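Local coordinates for protein LigF (Sphingobium sp. SYK-6, PDB 4XT0) that cleaves beta-aryl ether bonds in lignin breakdown, as a glutathione-dependent beta-etherase of the glutathione S-transferase superfamily, at residues A202-L207 / C227-R232; D216-N219 / G225-A228; K27-E32 / E75-V80. All blocks are in the same frame, centred on the assembly; numbering follows the deposited sequence.

Contact 1 (A202-L207 / C227-R232); sequences AIANGL and CAWLDR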
loop_
_atom_site.group_PDB
_atom_site.type_symbol
_atom_site.label_atom_id
_atom_site.label_comp_id
_atom_site.label_asym_id
_atom_site.label_seq_id
_atom_site.Cartn_x
_atom_site.Cartn_y
_atom_site.Cartn_z
ATOM N N ALA A 202 9.175 6.363 10.791
ATOM C CA ALA A 202 9.743 5.009 10.834
ATOM C C ALA A 202 10.774 4.795 9.724
ATOM O O ALA A 202 11.810 4.151 9.942
ATOM C CB ALA A 202 8.623 3.948 10.734
ATOM N N ILE A 203 10.489 5.345 8.542
ATOM C CA ILE A 203 11.419 5.272 7.397
ATOM C C ILE A 203 12.440 6.403 7.404
ATOM O O ILE A 203 13.619 6.182 7.143
ATOM C CB ILE A 203 10.651 5.311 6.027
ATOM C CG1 ILE A 203 9.501 4.294 6.016
ATOM C CG2 ILE A 203 11.616 5.100 4.851
ATOM C CD1 ILE A 203 9.902 2.865 6.430
ATOM N N ALA A 204 12.004 7.622 7.711
ATOM C CA ALA A 204 12.881 8.779 7.520
ATOM C C ALA A 204 13.930 8.950 8.613
ATOM O O ALA A 204 15.009 9.477 8.346
ATOM C CB ALA A 204 12.057 10.061 7.401
ATOM N N ASN A 205 13.624 8.538 9.841
ATOM C CA ASN A 205 14.582 8.734 10.926
ATOM C C ASN A 205 15.884 7.976 10.670
ATOM O O ASN A 205 15.876 6.757 10.500
ATOM C CB ASN A 205 13.984 8.307 12.266
ATOM C CG ASN A 205 14.834 8.747 13.449
ATOM O OD1 ASN A 205 15.254 9.904 13.525
ATOM N ND2 ASN A 205 15.098 7.823 14.373
ATOM N N GLY A 206 17.002 8.702 10.655
ATOM C CA GLY A 206 18.287 8.112 10.316
ATOM C C GLY A 206 18.833 8.610 8.989
ATOM O O GLY A 206 20.046 8.616 8.788
ATOM N N LEU A 207 17.946 9.027 8.084
ATOM C CA LEU A 207 18.376 9.559 6.786
ATOM C C LEU A 207 19.241 10.818 6.934
ATOM O O LEU A 207 20.105 11.085 6.092
ATOM C CB LEU A 207 17.169 9.877 5.891
ATOM C CG LEU A 207 16.181 8.778 5.475
ATOM C CD1 LEU A 207 15.160 9.345 4.485
ATOM C CD2 LEU A 207 16.874 7.563 4.901
ATOM N N CYS A 227 14.055 18.157 8.436
ATOM C CA CYS A 227 14.927 18.086 9.611
ATOM C C CYS A 227 14.279 18.602 10.899
ATOM O O CYS A 227 14.485 18.024 11.965
ATOM C CB CYS A 227 16.223 18.853 9.362
ATOM S SG CYS A 227 17.306 18.091 8.136
ATOM N N ALA A 228 13.515 19.689 10.823
ATOM C CA ALA A 228 12.849 20.208 12.023
ATOM C C ALA A 228 11.780 19.225 12.511
ATOM O O ALA A 228 11.599 19.032 13.713
ATOM C CB ALA A 228 12.237 21.581 11.754
ATOM N N TRP A 229 11.084 18.603 11.564
ATOM C CA TRP A 229 10.087 17.576 11.860
ATOM C C TRP A 229 10.741 16.353 12.523
ATOM O O TRP A 229 10.253 15.855 13.543
ATOM C CB TRP A 229 9.357 17.207 10.563
ATOM C CG TRP A 229 8.436 16.003 10.568
ATOM C CD1 TRP A 229 7.125 15.962 10.975
ATOM C CD2 TRP A 229 8.739 14.694 10.053
ATOM N NE1 TRP A 229 6.610 14.701 10.768
ATOM C CE2 TRP A 229 7.567 13.912 10.204
ATOM C CE3 TRP A 229 9.880 14.113 9.491
ATOM C CZ2 TRP A 229 7.519 12.563 9.818
ATOM C CZ3 TRP A 229 9.822 12.773 9.099
ATOM C CH2 TRP A 229 8.645 12.018 9.264
ATOM N N LEU A 230 11.859 15.889 11.965
ATOM C CA LEU A 230 12.611 14.791 12.578
ATOM C C LEU A 230 13.018 15.109 14.024
ATOM O O LEU A 230 12.882 14.266 14.911
ATOM C CB LEU A 230 13.857 14.462 11.753
ATOM C CG LEU A 230 13.680 13.664 10.457
ATOM C CD1 LEU A 230 14.997 13.649 9.671
ATOM C CD2 LEU A 230 13.207 12.229 10.739
ATOM N N ASP A 231 13.519 16.325 14.243
ATOM C CA ASP A 231 13.880 16.801 15.580
ATOM C C ASP A 231 12.677 16.846 16.516
ATOM O O ASP A 231 12.758 16.428 17.670
ATOM C CB ASP A 231 14.500 18.191 15.497
ATOM C CG ASP A 231 15.938 18.168 14.999
ATOM O OD1 ASP A 231 16.493 17.067 14.790
ATOM O OD2 ASP A 231 16.511 19.258 14.824
ATOM N N ARG A 232 11.573 17.383 15.998
ATOM C CA ARG A 232 10.311 17.533 16.712
ATOM C C ARG A 232 9.808 16.180 17.246
ATOM O O ARG A 232 9.483 16.029 18.428
ATOM C CB ARG A 232 9.290 18.182 15.752
ATOM C CG ARG A 232 7.864 18.354 16.230
ATOM C CD ARG A 232 7.050 19.214 15.223
ATOM N NE ARG A 232 7.739 20.474 14.922
ATOM C CZ ARG A 232 8.181 20.831 13.714
ATOM N NH1 ARG A 232 7.975 20.052 12.659
ATOM N NH2 ARG A 232 8.815 21.988 13.556
#
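Asn205 and Leu230 bring the two backbones closest, with 6.6 Å between CA of Asn205 and CA of Leu230. On one side helix 195-204 is just ending: Asn205 is the first residue to leave helical geometry, and a type II beta turn runs from Ala204 to Leu207, closed by the bond from Leu207 N to Ala204 O. Gly206 takes the third place of that turn at phi 111°, where a CB would jam against the carbonyl oxygen of Asn205. On the other side 227-232 is regular helix.

Leu230 makes most of the contact from its helix. Its CG lies anti to its own carbonyl carbon (chi1 -77°), and from there the methyl CD2 reaches the place where the first helix stops. CD2 of Leu230 rests 3.8 Å from CA of Asn205 and 4.1 Å from CB of Ala204, so one methyl touches both the last helical residue and the one after it. Trp229 joins from alongside: its indole meets Ala204 edge-on, with CB of Ala204 near the ring plane and 3.9 Å from CZ3 of Trp229. The far side of the same indole is tied down too, since Trp229 NE1 bonds to Asp197 OD1, earlier on helix 195-204. The Asn205 side chain passes Leu230 obliquely, its OD1 a loose 4.2 Å from CD2 of Leu230, and its real partner is Asn234 ND2, further along helix 224-235.

Across the two segments, then, the contact is non-directional van der Waals packing: one leucine methyl and the indole edge against Ala204 and Asn205. The polar ends are satisfied by bonds that tie helix 224-235 to helix 195-204, through Trp229 and Asp197, and to the residue just after it, through Asn234 and Asn205.

Contact 2 (D216-N219 / G225-A228); sequences DYVN and GLCA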
loop_
_atom_site.group_PDB
_atom_site.type_symbol
_atom_site.label_atom_id
_atom_site.label_comp_id
_atom_site.label_asym_id
_atom_site.label_seq_id
_atom_site.Cartn_x
_atom_site.Cartn_y
_atom_site.Cartn_z
ATOM N N ASP A 216 23.355 13.939 1.243
ATOM C CA ASP A 216 23.133 14.926 0.196
ATOM C C ASP A 216 21.645 15.194 -0.044
ATOM O O ASP A 216 21.274 16.226 -0.604
ATOM C CB ASP A 216 23.803 14.477 -1.097
ATOM C CG ASP A 216 25.309 14.673 -1.067
ATOM O OD1 ASP A 216 25.780 15.538 -0.296
ATOM O OD2 ASP A 216 26.019 13.959 -1.807
ATOM N N TYR A 217 20.792 14.271 0.384
ATOM C CA TYR A 217 19.356 14.445 0.193
ATOM C C TYR A 217 18.723 15.133 1.399
ATOM O O TYR A 217 17.889 16.027 1.247
ATOM C CB TYR A 217 18.670 13.096 -0.058
ATOM C CG TYR A 217 19.086 12.401 -1.338
ATOM C CD1 TYR A 217 20.188 11.551 -1.364
ATOM C CD2 TYR A 217 18.378 12.588 -2.519
ATOM C CE1 TYR A 217 20.573 10.909 -2.528
ATOM C CE2 TYR A 217 18.750 11.947 -3.688
ATOM C CZ TYR A 217 19.853 11.108 -3.689
ATOM O OH TYR A 217 20.245 10.465 -4.845
ATOM N N VAL A 218 19.119 14.703 2.594
ATOM C CA VAL A 218 18.523 15.198 3.832
ATOM C C VAL A 218 19.552 15.948 4.686
ATOM O O VAL A 218 20.474 15.348 5.241
ATOM C CB VAL A 218 17.921 14.048 4.666
ATOM C CG1 VAL A 218 17.306 14.582 5.948
ATOM C CG2 VAL A 218 16.879 13.273 3.855
ATOM N N ASN A 219 19.386 17.264 4.774
ATOM C CA ASN A 219 20.212 18.115 5.621
ATOM C C ASN A 219 19.555 19.478 5.785
ATOM O O ASN A 219 18.532 19.752 5.154
ATOM C CB ASN A 219 21.619 18.262 5.042
ATOM C CG ASN A 219 21.611 18.817 3.639
ATOM O OD1 ASN A 219 21.172 19.941 3.409
ATOM N ND2 ASN A 219 22.098 18.030 2.688
ATOM N N GLY A 225 12.728 21.784 6.558
ATOM C CA GLY A 225 11.425 21.369 7.038
ATOM C C GLY A 225 11.457 19.940 7.550
ATOM O O GLY A 225 11.028 19.653 8.668
ATOM N N LEU A 226 11.960 19.040 6.718
ATOM C CA LEU A 226 12.088 17.634 7.081
ATOM C C LEU A 226 12.921 17.460 8.368
ATOM O O LEU A 226 12.531 16.722 9.283
ATOM C CB LEU A 226 12.715 16.858 5.912
ATOM C CG LEU A 226 13.003 15.370 6.084
ATOM C CD1 LEU A 226 11.747 14.647 6.464
ATOM C CD2 LEU A 226 13.570 14.794 4.792
ATOM N N CYS A 227 14.055 18.157 8.436
ATOM C CA CYS A 227 14.927 18.086 9.611
ATOM C C CYS A 227 14.279 18.602 10.899
ATOM O O CYS A 227 14.485 18.024 11.965
ATOM C CB CYS A 227 16.223 18.853 9.362
ATOM S SG CYS A 227 17.306 18.091 8.136
ATOM N N ALA A 228 13.515 19.689 10.823
ATOM C CA ALA A 228 12.849 20.208 12.023
ATOM C C ALA A 228 11.780 19.225 12.511
ATOM O O ALA A 228 11.599 19.032 13.713
ATOM C CB ALA A 228 12.237 21.581 11.754
#
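Asn219 and Cys227 are the nearest backbone neighbours, CA of Asn219 lying 6.6 Å from CA of Cys227, where an irregular loop passes the first turn of helix 224-235. This is a local loop-on-helix contact in the all-helical C-terminal domain of the glutathione S-transferase fold: the chain leaves helix 195-204, crosses a long connection, and packs a late part of that connection against the helix that follows.

Val218 does the apolar work. With CG1 anti to its backbone N (chi1 -180°), it offers both methyls to Leu226, and the two side chains cross at about a right angle. The methyl CD2 of Leu226 sits against the fork, 3.8 Å from CG2 of Val218 and 3.9 Å from CG1 of Val218. Val175 of helix 161-182 touches both side chains, so the pair is part of a three-way apolar cluster. The same long helix grips the helix start through polar atoms: Glu179 accepts from the backbone N of Gly225 with OE2 and from that of Leu226 with OE1, one carboxylate serving two amides in the first turn.

The side chain of Asn219 leaves the backbone on the side away from the helix and is used within the loop. Its ND2 bonds to Gly215 O and its OD1 accepts from Lys222 N, while its backbone O is bonded to Thr223 OG1. It is the backbone carbonyl of Asn219 that meets Cys227. The thiol, placed anti to its own carbonyl carbon (chi1 -69°), also reaches CG1 of Val218 at a looser 4.1 Å; its closer approach is to the backbone, with SG of Cys227 3.5 Å from C of Asn219 and 3.6 Å from O of Asn219.

Contact 3 (K27-E32 / E75-V80); sequences KGLEFE and EYLEDV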
loop_
_atom_site.group_PDB
_atom_site.type_symbol
_atom_site.label_atom_id
_atom_site.label_comp_id
_atom_site.label_asym_id
_atom_site.label_seq_id
_atom_site.Cartn_x
_atom_site.Cartn_y
_atom_site.Cartn_z
ATOM N N LYS A 27 0.423 5.759 23.114
ATOM C CA LYS A 27 -0.905 5.544 23.703
ATOM C C LYS A 27 -0.821 5.066 25.152
ATOM O O LYS A 27 -1.839 4.853 25.822
ATOM C CB LYS A 27 -1.696 4.563 22.831
ATOM C CG LYS A 27 -1.970 5.165 21.442
ATOM C CD LYS A 27 -2.889 4.268 20.590
ATOM C CE LYS A 27 -4.311 4.250 21.130
ATOM N NZ LYS A 27 -4.905 5.626 21.275
ATOM N N GLY A 28 0.405 4.935 25.645
ATOM C CA GLY A 28 0.635 4.557 27.029
ATOM C C GLY A 28 0.181 3.137 27.310
ATOM O O GLY A 28 -0.086 2.785 28.451
ATOM N N LEU A 29 0.108 2.321 26.271
ATOM C CA LEU A 29 -0.375 0.949 26.413
ATOM C C LEU A 29 0.691 0.034 27.002
ATOM O O LEU A 29 1.844 0.055 26.573
ATOM C CB LEU A 29 -0.835 0.402 25.058
ATOM C CG LEU A 29 -2.144 1.011 24.545
ATOM C CD1 LEU A 29 -2.392 0.653 23.098
ATOM C CD2 LEU A 29 -3.311 0.533 25.411
ATOM N N GLU A 30 0.294 -0.775 27.983
ATOM C CA GLU A 30 1.178 -1.795 28.536
ATOM C C GLU A 30 1.246 -3.013 27.602
ATOM O O GLU A 30 0.222 -3.495 27.104
ATOM C CB GLU A 30 0.709 -2.205 29.935
ATOM C CG GLU A 30 1.795 -2.825 30.783
ATOM C CD GLU A 30 1.296 -3.208 32.165
ATOM O OE1 GLU A 30 0.183 -2.766 32.535
ATOM O OE2 GLU A 30 2.013 -3.947 32.878
ATOM N N PHE A 31 2.458 -3.490 27.354
ATOM C CA PHE A 31 2.677 -4.589 26.429
ATOM C C PHE A 31 4.027 -5.222 26.688
ATOM O O PHE A 31 4.927 -4.571 27.221
ATOM C CB PHE A 31 2.601 -4.115 24.973
ATOM C CG PHE A 31 3.770 -3.247 24.537
ATOM C CD1 PHE A 31 3.842 -1.908 24.906
ATOM C CD2 PHE A 31 4.785 -3.774 23.745
ATOM C CE1 PHE A 31 4.913 -1.100 24.497
ATOM C CE2 PHE A 31 5.856 -2.986 23.331
ATOM C CZ PHE A 31 5.922 -1.646 23.706
ATOM N N GLU A 32 4.165 -6.489 26.310
ATOM C CA GLU A 32 5.463 -7.142 26.351
ATOM C C GLU A 32 6.209 -6.860 25.046
ATOM O O GLU A 32 5.742 -7.181 23.947
ATOM C CB GLU A 32 5.319 -8.655 26.584
ATOM C CG GLU A 32 6.644 -9.339 26.875
ATOM C CD GLU A 32 6.548 -10.862 26.889
ATOM O OE1 GLU A 32 5.422 -11.404 26.840
ATOM O OE2 GLU A 32 7.610 -11.517 26.948
ATOM N N GLU A 75 -3.454 1.025 13.044
ATOM C CA GLU A 75 -4.888 1.319 12.910
ATOM C C GLU A 75 -5.705 0.435 13.848
ATOM O O GLU A 75 -6.673 0.899 14.450
ATOM C CB GLU A 75 -5.364 1.147 11.458
ATOM C CG GLU A 75 -4.795 2.204 10.475
ATOM C CD GLU A 75 -5.882 3.047 9.816
ATOM O OE1 GLU A 75 -6.890 3.353 10.483
ATOM O OE2 GLU A 75 -5.726 3.407 8.633
ATOM N N TYR A 76 -5.299 -0.827 13.988
ATOM C CA TYR A 76 -5.929 -1.741 14.937
ATOM C C TYR A 76 -5.865 -1.201 16.364
ATOM O O TYR A 76 -6.843 -1.274 17.103
ATOM C CB TYR A 76 -5.264 -3.129 14.872
ATOM C CG TYR A 76 -5.794 -4.117 15.911
ATOM C CD1 TYR A 76 -6.983 -4.800 15.699
ATOM C CD2 TYR A 76 -5.082 -4.380 17.086
ATOM C CE1 TYR A 76 -7.476 -5.727 16.635
ATOM C CE2 TYR A 76 -5.559 -5.301 18.037
ATOM C CZ TYR A 76 -6.753 -5.974 17.797
ATOM O OH TYR A 76 -7.245 -6.885 18.712
ATOM N N LEU A 77 -4.724 -0.642 16.756
ATOM C CA LEU A 77 -4.569 -0.151 18.129
ATOM C C LEU A 77 -5.462 1.071 18.368
ATOM O O LEU A 77 -5.995 1.280 19.465
ATOM C CB LEU A 77 -3.091 0.179 18.408
ATOM C CG LEU A 77 -2.211 -1.078 18.523
ATOM C CD1 LEU A 77 -0.734 -0.718 18.527
ATOM C CD2 LEU A 77 -2.561 -1.896 19.778
ATOM N N GLU A 78 -5.633 1.886 17.337
ATOM C CA GLU A 78 -6.541 3.029 17.441
ATOM C C GLU A 78 -8.013 2.577 17.409
ATOM O O GLU A 78 -8.870 3.185 18.067
ATOM C CB GLU A 78 -6.241 4.045 16.326
ATOM C CG GLU A 78 -5.141 5.070 16.715
ATOM C CD GLU A 78 -5.567 6.012 17.842
ATOM O OE1 GLU A 78 -6.779 6.305 17.945
ATOM O OE2 GLU A 78 -4.696 6.471 18.627
ATOM N N ASP A 79 -8.304 1.503 16.673
ATOM C CA ASP A 79 -9.674 0.957 16.619
ATOM C C ASP A 79 -10.080 0.392 17.990
ATOM O O ASP A 79 -11.229 0.528 18.425
ATOM C CB ASP A 79 -9.789 -0.160 15.567
ATOM C CG ASP A 79 -9.926 0.369 14.126
ATOM O OD1 ASP A 79 -10.243 1.567 13.932
ATOM O OD2 ASP A 79 -9.728 -0.434 13.181
ATOM N N VAL A 80 -9.131 -0.259 18.657
ATOM C CA VAL A 80 -9.421 -0.991 19.893
ATOM C C VAL A 80 -9.225 -0.141 21.160
ATOM O O VAL A 80 -9.968 -0.270 22.143
ATOM C CB VAL A 80 -8.536 -2.258 19.975
ATOM C CG1 VAL A 80 -8.699 -2.957 21.316
ATOM C CG2 VAL A 80 -8.884 -3.228 18.805
#
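Lys27 and Glu78 make the tight half of this contact, a buried salt bridge with NZ of Lys27 2.8 Å from OE2 of Glu78. Gly28, at positive phi, closes helix 15-26 in a Schellman motif. The lysine chain bends at its last two torsions (chi3 70°, chi4 55°), which curls it along the carboxylate: CE of Lys27 lies 3.4 Å from OE2 of Glu78 and 3.8 Å from O of Leu77. The ammonium meets OE2 from above the carboxylate, 56° out of its plane. Both charged ends have further partners: Lys27 NZ also donates to Ser84 O, and Glu78 OE2 accepts from Leu88 N, so both side chains are also hydrogen-bonded to the chain that follows helix 70-80. A methionine in place of Lys27 would probably cost the buried Glu78 carboxylate its lysine partner and leave Ser84 O without this donor.

The other half is looser. Leu29 and Leu77 cross obliquely and touch by single methyls, CD1 of Leu29 lying 4.2 Å from CD2 of Leu77. Leu29 is partly exposed, flanked by the exposed Gly28 and Glu30, and its carbonyl O is bonded to a Tris molecule that probably came from the crystallisation liquor.

Leu77 belongs to the interior: it packs on Thr23 and Leu24 of helix 15-26 and on Leu60 of strand 59-62. Residues 27-31 form the link from helix 15-26 into strand 32-35, in the beta-alpha-beta crossover that joins this strand to the parallel strand 6-10 of a thioredoxin-like domain. Helix 70-80 thus lies beside helix 15-26 and against the sheet, while Asp79 forms a salt bridge to Arg100 of the second subunit, placing this helix at the dimer interface as well.

How the contacts relate
Contact 3 comes first along the chain and is complete before the other two open; it ties helix 70-80 to the crossover link of the N-terminal thioredoxin-like domain. Contacts 1 and 2 belong to the helical C-terminal domain, share Cys227 and Ala228 on helix 224-235, and have centres about 8 Å apart. They touch, O of Leu207 lying 3.9 Å from CB of Val218. Helix 224-235 is packed by both the end of helix 195-204 and the connection after it. Contact 3 lies far off, its centre about 23 Å from that of contact 1 and about 30 Å from that of contact 2. Residues that contact glutathione come from both domains, and none of them lies in these segments.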